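Local coordinates for protein glucosamine--fructose-6-phosphate aminotransferase [isomerizing] (Francisella tularensis subsp. tularensis, PDB 3TBF) that probably makes glucosamine 6-phosphate from fructose 6-phosphate and glutamine-derived ammonia, isomerising the sugar in the C-terminal part captured here, at residues H12-E17 against L346-V351; K227-F232 against Y254-A259; R235-P240 against S335-F340; G304-F309 against V318-S323; V310-K315 against V325-A330. One frame throughout, in Å; residues are numbered along the deposited sequence.

Interactions 2 to 5 lie in the second SIS domain, and interaction 1 fastens the N-terminal helix 13-19 to that domain's last helix, 335-355. Interactions 2, 4 and 5 share one parallel sheet: interaction 2 pairs outer strand 256-261 with 229-234, while interactions 4 and 5, with centres about 13 Å apart, both use strand 305-311, meeting the loop after it and strand 324-328 respectively. Interaction 3 joins the starts of helices 238-253 and 335-355 and lies nearest the chain centre, about 7 Å from it to the contact's centre; Ser-335 OG, 2.7 Å from Ala-330 O, ties it to interaction 5. Interactions 1 and 2 touch where Val-351 CG1 meets Ile-255 CD1 at 3.7 Å.

Interaction 1 (H12-E17 against L346-V351); sequences HYMLKE and LLSYHV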
# COMPACT_ATOMS: atom_id res chain seq x y z
N HIS A 12 20.98 -24.77 -6.28
CA HIS A 12 19.68 -24.43 -6.85
C HIS A 12 19.85 -23.24 -7.74
O HIS A 12 20.76 -22.42 -7.50
CB HIS A 12 18.72 -24.03 -5.74
CG HIS A 12 18.39 -25.14 -4.81
ND1 HIS A 12 19.08 -25.37 -3.64
CD2 HIS A 12 17.45 -26.11 -4.90
CE1 HIS A 12 18.58 -26.43 -3.04
NE2 HIS A 12 17.59 -26.89 -3.78
N TYR A 13 19.01 -23.09 -8.74
CA TYR A 13 19.09 -21.91 -9.59
C TYR A 13 18.87 -20.63 -8.81
O TYR A 13 19.52 -19.61 -9.06
CB TYR A 13 18.09 -21.95 -10.73
CG TYR A 13 18.39 -22.96 -11.78
CD1 TYR A 13 19.21 -22.65 -12.87
CD2 TYR A 13 17.85 -24.23 -11.70
CE1 TYR A 13 19.49 -23.62 -13.85
CE2 TYR A 13 18.12 -25.20 -12.65
CZ TYR A 13 18.92 -24.90 -13.73
OH TYR A 13 19.13 -25.90 -14.66
N MSE A 14 17.94 -20.67 -7.87
CA MSE A 14 17.67 -19.45 -7.10
C MSE A 14 18.95 -18.95 -6.43
O MSE A 14 19.18 -17.76 -6.38
CB MSE A 14 16.61 -19.66 -6.03
CG MSE A 14 16.28 -18.35 -5.42
SE MSE A 14 14.84 -18.42 -4.17
CE MSE A 14 14.94 -16.54 -3.36
N LEU A 15 19.78 -19.85 -5.93
CA LEU A 15 20.98 -19.44 -5.23
C LEU A 15 22.02 -18.93 -6.21
O LEU A 15 22.69 -17.98 -5.95
CB LEU A 15 21.55 -20.60 -4.41
CG LEU A 15 22.68 -20.28 -3.47
CD1 LEU A 15 22.22 -19.24 -2.48
CD2 LEU A 15 23.17 -21.57 -2.76
N LYS A 16 22.09 -19.53 -7.36
CA LYS A 16 22.96 -18.97 -8.42
C LYS A 16 22.58 -17.53 -8.76
O LYS A 16 23.46 -16.69 -8.98
CB LYS A 16 22.85 -19.79 -9.69
CG LYS A 16 23.54 -19.11 -10.87
CD LYS A 16 23.48 -19.94 -12.09
CE LYS A 16 22.29 -19.63 -12.95
NZ LYS A 16 22.76 -18.74 -14.07
N GLU A 17 21.28 -17.25 -8.80
CA GLU A 17 20.81 -15.97 -9.25
C GLU A 17 21.06 -14.93 -8.21
O GLU A 17 21.36 -13.79 -8.53
CB GLU A 17 19.35 -16.03 -9.68
CG GLU A 17 19.23 -16.63 -11.10
CD GLU A 17 17.94 -17.46 -11.35
OE1 GLU A 17 16.88 -17.12 -10.77
OE2 GLU A 17 18.00 -18.44 -12.14
N LEU A 346 18.45 -14.08 0.84
CA LEU A 346 19.12 -15.25 1.39
C LEU A 346 18.29 -15.88 2.51
O LEU A 346 18.21 -17.09 2.65
CB LEU A 346 20.50 -14.88 1.88
CG LEU A 346 21.59 -14.65 0.81
CD1 LEU A 346 22.96 -14.24 1.41
CD2 LEU A 346 21.82 -15.86 -0.02
N LEU A 347 17.63 -15.04 3.27
CA LEU A 347 16.80 -15.50 4.34
C LEU A 347 15.71 -16.33 3.77
O LEU A 347 15.39 -17.40 4.31
CB LEU A 347 16.20 -14.33 5.09
CG LEU A 347 15.36 -14.72 6.35
CD1 LEU A 347 16.14 -15.59 7.36
CD2 LEU A 347 14.76 -13.49 7.03
N SER A 348 15.11 -15.85 2.71
CA SER A 348 13.96 -16.55 2.19
C SER A 348 14.40 -17.84 1.53
O SER A 348 13.68 -18.82 1.60
CB SER A 348 13.14 -15.69 1.20
OG SER A 348 13.78 -15.66 -0.07
N TYR A 349 15.58 -17.84 0.93
CA TYR A 349 16.13 -19.07 0.38
C TYR A 349 16.34 -20.12 1.45
O TYR A 349 15.82 -21.21 1.36
CB TYR A 349 17.43 -18.82 -0.36
CG TYR A 349 18.12 -20.11 -0.77
CD1 TYR A 349 17.72 -20.82 -1.91
CD2 TYR A 349 19.17 -20.64 0.01
CE1 TYR A 349 18.35 -22.02 -2.29
CE2 TYR A 349 19.80 -21.84 -0.35
CZ TYR A 349 19.38 -22.53 -1.50
OH TYR A 349 20.01 -23.70 -1.81
N HIS A 350 17.08 -19.79 2.49
CA HIS A 350 17.32 -20.79 3.52
C HIS A 350 16.09 -21.25 4.31
O HIS A 350 16.01 -22.42 4.68
CB HIS A 350 18.35 -20.28 4.48
CG HIS A 350 19.70 -20.19 3.87
ND1 HIS A 350 20.38 -21.30 3.41
CD2 HIS A 350 20.50 -19.13 3.62
CE1 HIS A 350 21.56 -20.92 2.93
NE2 HIS A 350 21.65 -19.61 3.05
N VAL A 351 15.11 -20.36 4.54
CA VAL A 351 13.94 -20.76 5.28
C VAL A 351 13.13 -21.70 4.42
O VAL A 351 12.53 -22.65 4.92
CB VAL A 351 13.16 -19.55 5.72
CG1 VAL A 351 11.76 -19.92 6.24
CG2 VAL A 351 14.00 -18.82 6.74
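His-12 and Tyr-349 are joined by a short, markedly bent hydrogen bond (131°), ND1 of His-12 lying 2.6 Å from OH of Tyr-349, with either atom a possible donor. The hydroxyl meets the imidazole at its edge, and the rings meet obliquely, planes at 67°. Leu-15 covers one face of the phenol ring in a CH-pi contact, its CD1 4.3 Å from the centroid of Tyr-349, and Leu-15 CD1 also touches Leu-346 CD2 at 4.2 Å. Met-14, a selenomethionine, extends past the ring edge; its SE passes Tyr-349 CD1 and its CE ends 3.6 Å from Ser-348 OG, a hydroxyl hydrogen-bonded to the carbonyl of Gln-345. Tyr-349 CG is anti to the backbone N (chi1 172°), on a CB that points to helix 13-19. Farther out, Asp-360 accepts the backbone N-H groups of Tyr-13 and Met-14, just after the N-cap residue His-12. The helix segments run nearly antiparallel, 10.8 Å between axes, packing the N-terminal helix onto helix 335-355, which follows the last strand in chain order of the second SIS domain's five-stranded parallel sheet.

Interaction 2 (K227-F232 against Y254-A259); sequences KEHTIF and YIHAEA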
# COMPACT_ATOMS: atom_id res chain seq x y z
N LYS A 227 7.61 -21.74 12.50
CA LYS A 227 6.95 -20.45 12.49
C LYS A 227 6.01 -20.32 11.32
O LYS A 227 6.36 -20.74 10.20
CB LYS A 227 7.97 -19.33 12.46
CG LYS A 227 8.90 -19.29 13.65
CD LYS A 227 8.14 -19.28 15.00
CE LYS A 227 9.07 -19.07 16.19
NZ LYS A 227 10.03 -20.17 16.30
N GLU A 228 4.83 -19.74 11.58
CA GLU A 228 3.85 -19.52 10.50
C GLU A 228 3.58 -18.03 10.22
O GLU A 228 2.83 -17.69 9.31
CB GLU A 228 2.55 -20.27 10.78
CG GLU A 228 2.72 -21.78 11.04
CD GLU A 228 3.00 -22.62 9.78
OE1 GLU A 228 2.69 -22.17 8.64
OE2 GLU A 228 3.54 -23.74 9.95
N HIS A 229 4.22 -17.14 10.98
CA HIS A 229 4.11 -15.73 10.73
C HIS A 229 5.48 -15.13 10.81
O HIS A 229 6.38 -15.68 11.46
CB HIS A 229 3.24 -15.00 11.81
CG HIS A 229 1.94 -15.69 12.15
ND1 HIS A 229 0.73 -15.34 11.58
CD2 HIS A 229 1.66 -16.67 13.05
CE1 HIS A 229 -0.23 -16.10 12.08
NE2 HIS A 229 0.30 -16.89 13.00
N THR A 230 5.63 -14.01 10.14
CA THR A 230 6.72 -13.12 10.34
C THR A 230 6.30 -11.70 9.97
O THR A 230 5.56 -11.46 9.01
CB THR A 230 7.92 -13.48 9.42
OG1 THR A 230 8.40 -14.81 9.72
CG2 THR A 230 9.04 -12.44 9.58
N ILE A 231 6.85 -10.76 10.72
CA ILE A 231 6.72 -9.38 10.41
C ILE A 231 8.01 -8.73 9.93
O ILE A 231 9.07 -8.90 10.54
CB ILE A 231 6.26 -8.66 11.63
CG1 ILE A 231 4.93 -9.28 12.06
CG2 ILE A 231 6.20 -7.15 11.36
CD1 ILE A 231 4.01 -8.32 12.67
N PHE A 232 7.91 -7.98 8.83
CA PHE A 232 9.02 -7.24 8.27
C PHE A 232 8.76 -5.76 8.52
O PHE A 232 7.62 -5.29 8.43
CB PHE A 232 9.16 -7.49 6.78
CG PHE A 232 9.80 -8.79 6.43
CD1 PHE A 232 9.15 -9.98 6.64
CD2 PHE A 232 11.04 -8.82 5.84
CE1 PHE A 232 9.74 -11.20 6.29
CE2 PHE A 232 11.65 -10.05 5.52
CZ PHE A 232 11.01 -11.23 5.77
N TYR A 254 6.09 -20.09 2.21
CA TYR A 254 4.69 -20.09 2.58
C TYR A 254 4.40 -19.65 4.00
O TYR A 254 3.30 -19.76 4.40
CB TYR A 254 4.04 -21.46 2.35
CG TYR A 254 4.31 -22.04 0.99
CD1 TYR A 254 4.41 -21.22 -0.13
CD2 TYR A 254 4.46 -23.42 0.82
CE1 TYR A 254 4.67 -21.74 -1.37
CE2 TYR A 254 4.70 -23.96 -0.43
CZ TYR A 254 4.82 -23.11 -1.53
OH TYR A 254 5.05 -23.61 -2.79
N ILE A 255 5.36 -19.11 4.72
CA ILE A 255 5.10 -18.38 5.93
C ILE A 255 4.26 -17.13 5.65
O ILE A 255 4.48 -16.44 4.66
CB ILE A 255 6.38 -17.93 6.61
CG1 ILE A 255 7.15 -19.14 7.11
CG2 ILE A 255 6.08 -17.08 7.78
CD1 ILE A 255 8.55 -18.78 7.70
N HIS A 256 3.33 -16.82 6.55
CA HIS A 256 2.54 -15.61 6.42
C HIS A 256 3.37 -14.40 6.82
O HIS A 256 3.30 -13.92 7.95
CB HIS A 256 1.24 -15.68 7.25
CG HIS A 256 0.25 -14.60 6.91
ND1 HIS A 256 -0.97 -14.49 7.54
CD2 HIS A 256 0.29 -13.60 6.00
CE1 HIS A 256 -1.63 -13.47 7.03
NE2 HIS A 256 -0.88 -12.89 6.11
N ALA A 257 4.13 -13.88 5.87
CA ALA A 257 5.03 -12.80 6.13
C ALA A 257 4.32 -11.57 5.70
O ALA A 257 3.72 -11.58 4.65
CB ALA A 257 6.29 -12.97 5.31
N GLU A 258 4.38 -10.52 6.50
CA GLU A 258 3.82 -9.25 6.16
C GLU A 258 4.71 -8.09 6.59
O GLU A 258 5.30 -8.10 7.71
CB GLU A 258 2.47 -9.11 6.86
CG GLU A 258 1.68 -7.93 6.30
CD GLU A 258 0.35 -7.73 6.99
OE1 GLU A 258 0.14 -8.45 8.00
OE2 GLU A 258 -0.45 -6.85 6.55
N ALA A 259 4.74 -7.06 5.73
CA ALA A 259 5.54 -5.86 5.97
C ALA A 259 4.71 -4.69 6.42
O ALA A 259 3.63 -4.45 5.88
CB ALA A 259 6.32 -5.48 4.73
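Phe-232 lies beside Ala-257 and Ala-259 on the helix-covered face of two parallel strands: its CE1 is 4.0 Å from Ala-257 CB, and its CB equally far from Ala-259 CB. Ala-246 and Leu-249 of helix 238-253 pack on the same side chain. Thr-230 points to this side too, its OG1 3.8 Å from Ile-255 CG2, the two side chains meeting at a slant; Thr-230 CG2 is anti to the backbone N. On the other face stand His-229, Ile-231, His-256 and Glu-258. The backbones are laced by four N-H to O bonds, the shortest from Phe-232 N to Glu-258 O at 2.8 Å; Glu-258 N to Thr-230 O measures 2.9 Å. Strands 229-234 and 256-261 with helix 238-253 form a beta-alpha-beta unit. The chemistry differs by face: the helix side is mainly carbon, whereas His-229 ND1 and His-256 NE2 hydrogen-bond to His-256 and Glu-258, respectively, of the second subunit. His-256 also stacks on His-256 of the second subunit, so this face contributes a polar patch to the dimer contact.

Interaction 3 (R235-P240 against S335-F340); sequences RGLYYP and SAPVVF
Tyr-238 and Leu-237 pack against Ala-336, Pro-337 and Phe-340 where two helices of the second SIS domain begin side by side, helix 238-253 following strand 229-234 of its parallel sheet and helix 335-355 following strand 324-328. Contacts across are van der Waals, mostly between carbons. Leu-237 leans at a slant on the proline ring, CD2 lying 3.9 Å from CG of Pro-337, and the same leucine is covered by Thr-71, Tyr-74 and Trp-75 of helix 63-80. Tyr-238, its CG anti to the carbonyl carbon (chi1 -52°), reaches farther: CE1 touches both Pro-337 CG and Phe-340 CD2, each at 4.0 Å. CB of Leu-237 lies over one face of this ring. Polar bonds work within each segment or outward. A type II' turn runs from Arg-235 to Tyr-238, closed by Tyr-238 N to Arg-235 O at 3.2 Å, with Gly-236 at positive phi (69°). Glu-91 of the second subunit accepts the N-H of Gly-236, and Asn-295 hydrogen-bonds Arg-235 NE. On the other helix, Ser-335 OG hydrogen-bonds the carbonyl of Ala-330. The tightest approach is at the phenol's edge, where Tyr-238 OH lies 3.2 Å from Ala-336 CB.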
# COMPACT_ATOMS: atom_id res chain seq x y z
N ARG A 235 11.36 1.77 7.14
CA ARG A 235 10.86 3.11 7.06
C ARG A 235 11.44 3.76 5.84
O ARG A 235 12.60 3.55 5.52
CB ARG A 235 11.37 3.90 8.25
CG ARG A 235 10.37 4.08 9.38
CD ARG A 235 10.87 5.13 10.35
NE ARG A 235 9.97 5.36 11.46
CZ ARG A 235 9.02 6.29 11.50
NH1 ARG A 235 8.82 7.13 10.48
NH2 ARG A 235 8.27 6.37 12.58
N GLY A 236 10.70 4.65 5.22
CA GLY A 236 11.26 5.40 4.09
C GLY A 236 11.50 4.50 2.89
O GLY A 236 10.69 3.59 2.59
N LEU A 237 12.61 4.72 2.20
CA LEU A 237 13.08 3.84 1.16
C LEU A 237 13.02 2.35 1.54
O LEU A 237 12.88 1.54 0.66
CB LEU A 237 14.55 4.13 0.90
CG LEU A 237 14.89 5.16 -0.16
CD1 LEU A 237 16.39 5.72 0.00
CD2 LEU A 237 14.65 4.45 -1.47
N TYR A 238 13.17 2.00 2.82
CA TYR A 238 13.38 0.60 3.22
C TYR A 238 12.06 -0.09 3.54
O TYR A 238 12.03 -1.31 3.79
CB TYR A 238 14.37 0.53 4.40
CG TYR A 238 15.61 1.31 4.03
CD1 TYR A 238 16.59 0.71 3.29
CD2 TYR A 238 15.74 2.66 4.33
CE1 TYR A 238 17.70 1.44 2.83
CE2 TYR A 238 16.85 3.40 3.90
CZ TYR A 238 17.81 2.77 3.14
OH TYR A 238 18.90 3.46 2.68
N TYR A 239 10.97 0.69 3.52
CA TYR A 239 9.67 0.12 3.67
C TYR A 239 9.40 -0.80 2.49
O TYR A 239 9.18 -1.99 2.70
CB TYR A 239 8.55 1.18 3.97
CG TYR A 239 7.12 0.66 3.83
CD1 TYR A 239 6.75 -0.55 4.38
CD2 TYR A 239 6.16 1.39 3.14
CE1 TYR A 239 5.43 -1.07 4.23
CE2 TYR A 239 4.83 0.89 2.98
CZ TYR A 239 4.49 -0.34 3.53
OH TYR A 239 3.20 -0.82 3.39
N PRO A 240 9.49 -0.28 1.25
CA PRO A 240 9.31 -1.18 0.12
C PRO A 240 10.32 -2.31 0.09
O PRO A 240 10.05 -3.39 -0.48
CB PRO A 240 9.49 -0.28 -1.10
CG PRO A 240 9.37 1.13 -0.65
CD PRO A 240 9.58 1.14 0.87
N SER A 335 22.58 3.02 -2.85
CA SER A 335 23.10 1.68 -2.70
C SER A 335 22.37 0.86 -1.67
O SER A 335 22.15 -0.31 -1.88
CB SER A 335 24.63 1.70 -2.41
OG SER A 335 24.97 2.36 -1.20
N ALA A 336 21.97 1.48 -0.58
CA ALA A 336 21.52 0.70 0.58
C ALA A 336 20.27 -0.07 0.30
O ALA A 336 20.16 -1.21 0.73
CB ALA A 336 21.40 1.58 1.86
N PRO A 337 19.33 0.49 -0.44
CA PRO A 337 18.14 -0.33 -0.73
C PRO A 337 18.43 -1.65 -1.46
O PRO A 337 17.81 -2.69 -1.18
CB PRO A 337 17.30 0.59 -1.63
CG PRO A 337 17.69 2.00 -1.09
CD PRO A 337 19.18 1.88 -0.93
N VAL A 338 19.35 -1.60 -2.41
CA VAL A 338 19.81 -2.80 -3.10
C VAL A 338 20.58 -3.72 -2.14
O VAL A 338 20.31 -4.90 -2.07
CB VAL A 338 20.73 -2.44 -4.28
CG1 VAL A 338 21.20 -3.73 -4.97
CG2 VAL A 338 20.05 -1.50 -5.26
N VAL A 339 21.55 -3.18 -1.39
CA VAL A 339 22.37 -4.01 -0.52
C VAL A 339 21.54 -4.74 0.54
O VAL A 339 21.69 -5.94 0.77
CB VAL A 339 23.50 -3.23 0.09
CG1 VAL A 339 24.37 -4.13 1.07
CG2 VAL A 339 24.42 -2.66 -1.03
N PHE A 340 20.57 -4.05 1.12
CA PHE A 340 19.83 -4.66 2.20
C PHE A 340 18.88 -5.70 1.66
O PHE A 340 18.39 -6.49 2.47
CB PHE A 340 19.08 -3.61 2.96
CG PHE A 340 19.87 -2.97 4.02
CD1 PHE A 340 20.38 -3.73 5.06
CD2 PHE A 340 20.06 -1.61 4.02
CE1 PHE A 340 21.10 -3.15 6.07
CE2 PHE A 340 20.78 -1.03 5.01
CZ PHE A 340 21.32 -1.79 6.05

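Interaction 4 (G304-F309 against V318-S323); sequences GKLILF and VNFDNS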
# COMPACT_ATOMS: atom_id res chain seq x y z
N GLY A 304 8.65 -9.66 20.83
CA GLY A 304 9.03 -10.00 19.46
C GLY A 304 10.46 -10.46 19.39
O GLY A 304 11.32 -9.93 20.11
N LYS A 305 10.73 -11.45 18.55
CA LYS A 305 12.09 -11.89 18.32
C LYS A 305 12.72 -11.08 17.15
O LYS A 305 12.43 -11.33 15.97
CB LYS A 305 12.11 -13.39 18.08
CG LYS A 305 13.50 -13.99 17.88
CD LYS A 305 14.48 -13.54 18.97
CE LYS A 305 15.39 -14.68 19.45
NZ LYS A 305 16.35 -15.08 18.39
N LEU A 306 13.57 -10.13 17.51
CA LEU A 306 14.14 -9.17 16.59
C LEU A 306 15.33 -9.80 15.89
O LEU A 306 16.26 -10.31 16.56
CB LEU A 306 14.62 -7.89 17.33
CG LEU A 306 13.64 -6.73 17.60
CD1 LEU A 306 12.29 -7.28 18.07
CD2 LEU A 306 14.18 -5.70 18.63
N ILE A 307 15.25 -9.77 14.55
CA ILE A 307 16.31 -10.21 13.63
C ILE A 307 16.62 -9.03 12.75
O ILE A 307 15.78 -8.63 11.91
CB ILE A 307 15.81 -11.36 12.78
CG1 ILE A 307 15.50 -12.56 13.67
CG2 ILE A 307 16.81 -11.72 11.77
CD1 ILE A 307 14.69 -13.60 12.99
N LEU A 308 17.79 -8.44 12.98
CA LEU A 308 18.07 -7.13 12.43
C LEU A 308 19.25 -7.14 11.51
O LEU A 308 20.29 -7.66 11.85
CB LEU A 308 18.32 -6.13 13.52
CG LEU A 308 17.28 -6.05 14.66
CD1 LEU A 308 17.83 -5.11 15.68
CD2 LEU A 308 15.89 -5.62 14.18
N PHE A 309 19.07 -6.54 10.34
CA PHE A 309 20.10 -6.29 9.42
C PHE A 309 20.38 -4.82 9.42
O PHE A 309 19.56 -3.98 9.09
CB PHE A 309 19.67 -6.74 8.04
CG PHE A 309 19.39 -8.20 7.95
CD1 PHE A 309 20.41 -9.12 8.02
CD2 PHE A 309 18.12 -8.65 7.81
CE1 PHE A 309 20.15 -10.48 7.94
CE2 PHE A 309 17.87 -10.01 7.72
CZ PHE A 309 18.91 -10.92 7.81
N VAL A 318 22.63 -0.00 18.31
CA VAL A 318 21.60 -1.02 18.27
C VAL A 318 21.79 -2.05 19.36
O VAL A 318 22.58 -2.98 19.23
CB VAL A 318 21.58 -1.72 16.90
CG1 VAL A 318 20.75 -2.96 17.01
CG2 VAL A 318 21.07 -0.77 15.82
N ASN A 319 21.01 -1.90 20.42
CA ASN A 319 21.08 -2.79 21.57
C ASN A 319 19.70 -3.33 22.01
O ASN A 319 18.92 -2.62 22.64
CB ASN A 319 21.76 -2.03 22.70
CG ASN A 319 23.12 -1.43 22.28
OD1 ASN A 319 23.27 -0.20 22.19
ND2 ASN A 319 24.10 -2.30 21.98
N PHE A 320 19.41 -4.59 21.68
CA PHE A 320 18.21 -5.29 22.17
C PHE A 320 18.54 -6.65 22.76
O PHE A 320 19.08 -7.51 22.06
CB PHE A 320 17.17 -5.44 21.05
CG PHE A 320 16.74 -4.12 20.49
CD1 PHE A 320 15.72 -3.43 21.07
CD2 PHE A 320 17.40 -3.55 19.41
CE1 PHE A 320 15.32 -2.20 20.58
CE2 PHE A 320 17.01 -2.30 18.92
CZ PHE A 320 15.97 -1.63 19.52
N ASP A 321 18.23 -6.84 24.04
CA ASP A 321 18.47 -8.10 24.73
C ASP A 321 17.90 -9.21 23.87
O ASP A 321 16.79 -9.07 23.33
CB ASP A 321 17.83 -8.10 26.15
CG ASP A 321 18.32 -9.29 27.05
OD1 ASP A 321 19.06 -9.03 28.05
OD2 ASP A 321 17.95 -10.47 26.77
N ASN A 322 18.67 -10.28 23.67
CA ASN A 322 18.17 -11.49 23.02
C ASN A 322 17.72 -11.38 21.52
O ASN A 322 17.07 -12.29 20.98
CB ASN A 322 17.03 -12.09 23.87
CG ASN A 322 16.67 -13.52 23.46
OD1 ASN A 322 15.58 -13.78 22.92
ND2 ASN A 322 17.59 -14.46 23.73
N SER A 323 18.07 -10.28 20.84
CA SER A 323 17.93 -10.17 19.39
C SER A 323 19.11 -10.81 18.65
O SER A 323 20.10 -11.18 19.25
CB SER A 323 17.84 -8.71 18.98
OG SER A 323 19.06 -8.03 19.23
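Leu-306 presses a methyl onto the Phe-320 ring: CD2 lies 3.8 Å from the ring centroid, a CH-pi contact over one face, shifted from the centre toward the rim, with CG of Phe-320 nearest at 3.5 Å. Leu-308, two residues on and pointing the same way, sets its CD1 into the notch between Val-318 and Phe-320, 3.9 Å from CG1 of Val-318 and 4.1 Å from CD2 of Phe-320. The ring is thus met by two leucine methyls from the strand, and Leu-293, Leu-296 and Gln-297 of helix 289-301 pack on the Phe-320 side chain. Strand 305-311 belongs to the parallel five-stranded sheet of the second SIS domain, and segment 318-323 to the connection leading to 324-328, the strand at one edge of the sheet within this chain. That connection folds back in a type II turn from Phe-320 to Ser-323, where the carbonyl of Phe-320 accepts hydrogen bonds from both N and OG of Ser-323. Asn-322 takes the left-handed position of the turn (phi 64°). CB of Ser-323 fits against CB of Leu-306 at 3.7 Å. The bent Lys-305 chain crosses Asn-322 at about a right angle, its CE touching Asn-322 O at 3.3 Å, while Tyr-223 is its cation-pi partner.

Interaction 5 (V310-K315 against V325-A330); sequences VDKAVK and VLELDA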
# COMPACT_ATOMS: atom_id res chain seq x y z
N VAL A 310 21.59 -4.49 9.76
CA VAL A 310 21.94 -3.20 10.28
C VAL A 310 23.18 -2.74 9.56
O VAL A 310 24.01 -3.54 9.25
CB VAL A 310 22.19 -3.42 11.80
CG1 VAL A 310 23.36 -2.59 12.35
CG2 VAL A 310 20.88 -3.35 12.59
N ASP A 311 23.30 -1.45 9.27
CA ASP A 311 24.52 -0.91 8.67
C ASP A 311 25.56 -0.80 9.78
O ASP A 311 25.20 -0.44 10.92
CB ASP A 311 24.29 0.47 8.05
CG ASP A 311 25.53 1.01 7.34
OD1 ASP A 311 26.51 1.43 8.01
OD2 ASP A 311 25.54 1.02 6.09
N LYS A 312 26.81 -1.12 9.46
CA LYS A 312 27.90 -1.16 10.46
C LYS A 312 28.01 0.15 11.23
O LYS A 312 28.24 0.13 12.42
CB LYS A 312 29.26 -1.47 9.82
CG LYS A 312 29.37 -2.89 9.12
CD LYS A 312 30.76 -3.11 8.50
CE LYS A 312 31.33 -4.54 8.69
NZ LYS A 312 32.54 -4.78 7.76
N ALA A 313 27.80 1.27 10.53
CA ALA A 313 27.86 2.61 11.13
C ALA A 313 26.77 2.93 12.18
O ALA A 313 26.80 4.00 12.76
CB ALA A 313 27.84 3.70 10.03
N VAL A 314 25.84 2.02 12.44
CA VAL A 314 24.83 2.27 13.46
C VAL A 314 24.78 1.15 14.45
O VAL A 314 24.04 1.23 15.40
CB VAL A 314 23.37 2.50 12.84
CG1 VAL A 314 23.41 3.69 11.83
CG2 VAL A 314 22.79 1.19 12.22
N LYS A 315 25.63 0.14 14.30
CA LYS A 315 25.51 -1.08 15.12
C LYS A 315 25.73 -0.88 16.62
O LYS A 315 25.14 -1.58 17.45
CB LYS A 315 26.49 -2.12 14.63
CG LYS A 315 26.11 -3.52 15.04
CD LYS A 315 26.91 -4.02 16.22
CE LYS A 315 26.19 -5.19 16.91
NZ LYS A 315 26.67 -6.52 16.46
N VAL A 325 21.66 -9.89 15.44
CA VAL A 325 22.06 -8.71 14.70
C VAL A 325 23.21 -9.01 13.75
O VAL A 325 24.28 -9.38 14.20
CB VAL A 325 22.46 -7.59 15.64
CG1 VAL A 325 22.74 -6.33 14.86
CG2 VAL A 325 21.35 -7.37 16.68
N LEU A 326 22.95 -8.87 12.45
CA LEU A 326 23.94 -9.04 11.41
C LEU A 326 24.19 -7.66 10.86
O LEU A 326 23.25 -6.90 10.66
CB LEU A 326 23.42 -9.99 10.32
CG LEU A 326 23.67 -11.48 10.64
CD1 LEU A 326 23.15 -11.81 12.02
CD2 LEU A 326 23.08 -12.50 9.63
N GLU A 327 25.44 -7.33 10.61
CA GLU A 327 25.82 -5.99 10.23
C GLU A 327 26.49 -6.01 8.88
O GLU A 327 27.11 -6.97 8.50
CB GLU A 327 26.73 -5.37 11.28
CG GLU A 327 28.13 -5.87 11.27
CD GLU A 327 29.03 -5.16 12.29
OE1 GLU A 327 29.10 -3.90 12.27
OE2 GLU A 327 29.66 -5.88 13.09
N LEU A 328 26.37 -4.91 8.16
CA LEU A 328 26.97 -4.84 6.87
C LEU A 328 27.15 -3.40 6.46
O LEU A 328 26.49 -2.54 6.97
CB LEU A 328 26.07 -5.58 5.85
CG LEU A 328 24.62 -5.13 5.55
CD1 LEU A 328 24.21 -5.59 4.18
CD2 LEU A 328 23.71 -5.73 6.56
N ASP A 329 28.05 -3.14 5.53
CA ASP A 329 28.18 -1.83 4.93
C ASP A 329 27.19 -1.74 3.79
O ASP A 329 27.28 -2.50 2.86
CB ASP A 329 29.59 -1.61 4.39
CG ASP A 329 29.83 -0.18 3.91
OD1 ASP A 329 28.85 0.64 3.86
OD2 ASP A 329 31.01 0.12 3.59
N ALA A 330 26.25 -0.81 3.89
CA ALA A 330 25.18 -0.64 2.88
C ALA A 330 25.27 0.65 2.04
O ALA A 330 24.59 0.78 1.00
CB ALA A 330 23.82 -0.72 3.54
O HOH W 1 30.11 -1.67 13.56
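Asp-311 and Ala-330 are joined by a backbone N-H to carboxylate hydrogen bond: OD2 of Asp-311 takes the N-H of Ala-330 at 2.9 Å, approached from above the carboxylate plane. Asp-311 OD1 uses its anti lone pair for Ala-313 N at 2.8 Å, an Asx turn, so this one side chain fixes both its own strand end and the chain leaving the partner strand. CG of Asp-311 lies anti to the backbone N (chi1 -177°). Backbone bonds pair the parallel strands: Val-310 N to Leu-326 O, Leu-328 N to Val-310 O, and Lys-312 N to Leu-328 O. A water donates to both Lys-312 O and Glu-327 OE1, bridging the segments. Beyond these come van der Waals contacts: Lys-312 crosses Glu-327 at about a right angle, CG of Lys-312 lying 3.3 Å from OE1 of Glu-327, and CG2 of Val-310 meets CG1 of Val-325 at 4.2 Å. Strand 324-328 is outermost in the sheet within this chain; Leu-328 packs on Val-339 and Phe-340 of helix 335-355, Leu-326 on helix 214-221, and Asp-311 hydrogen-bonds by its backbone to Val-283 of the next strand, 278-283.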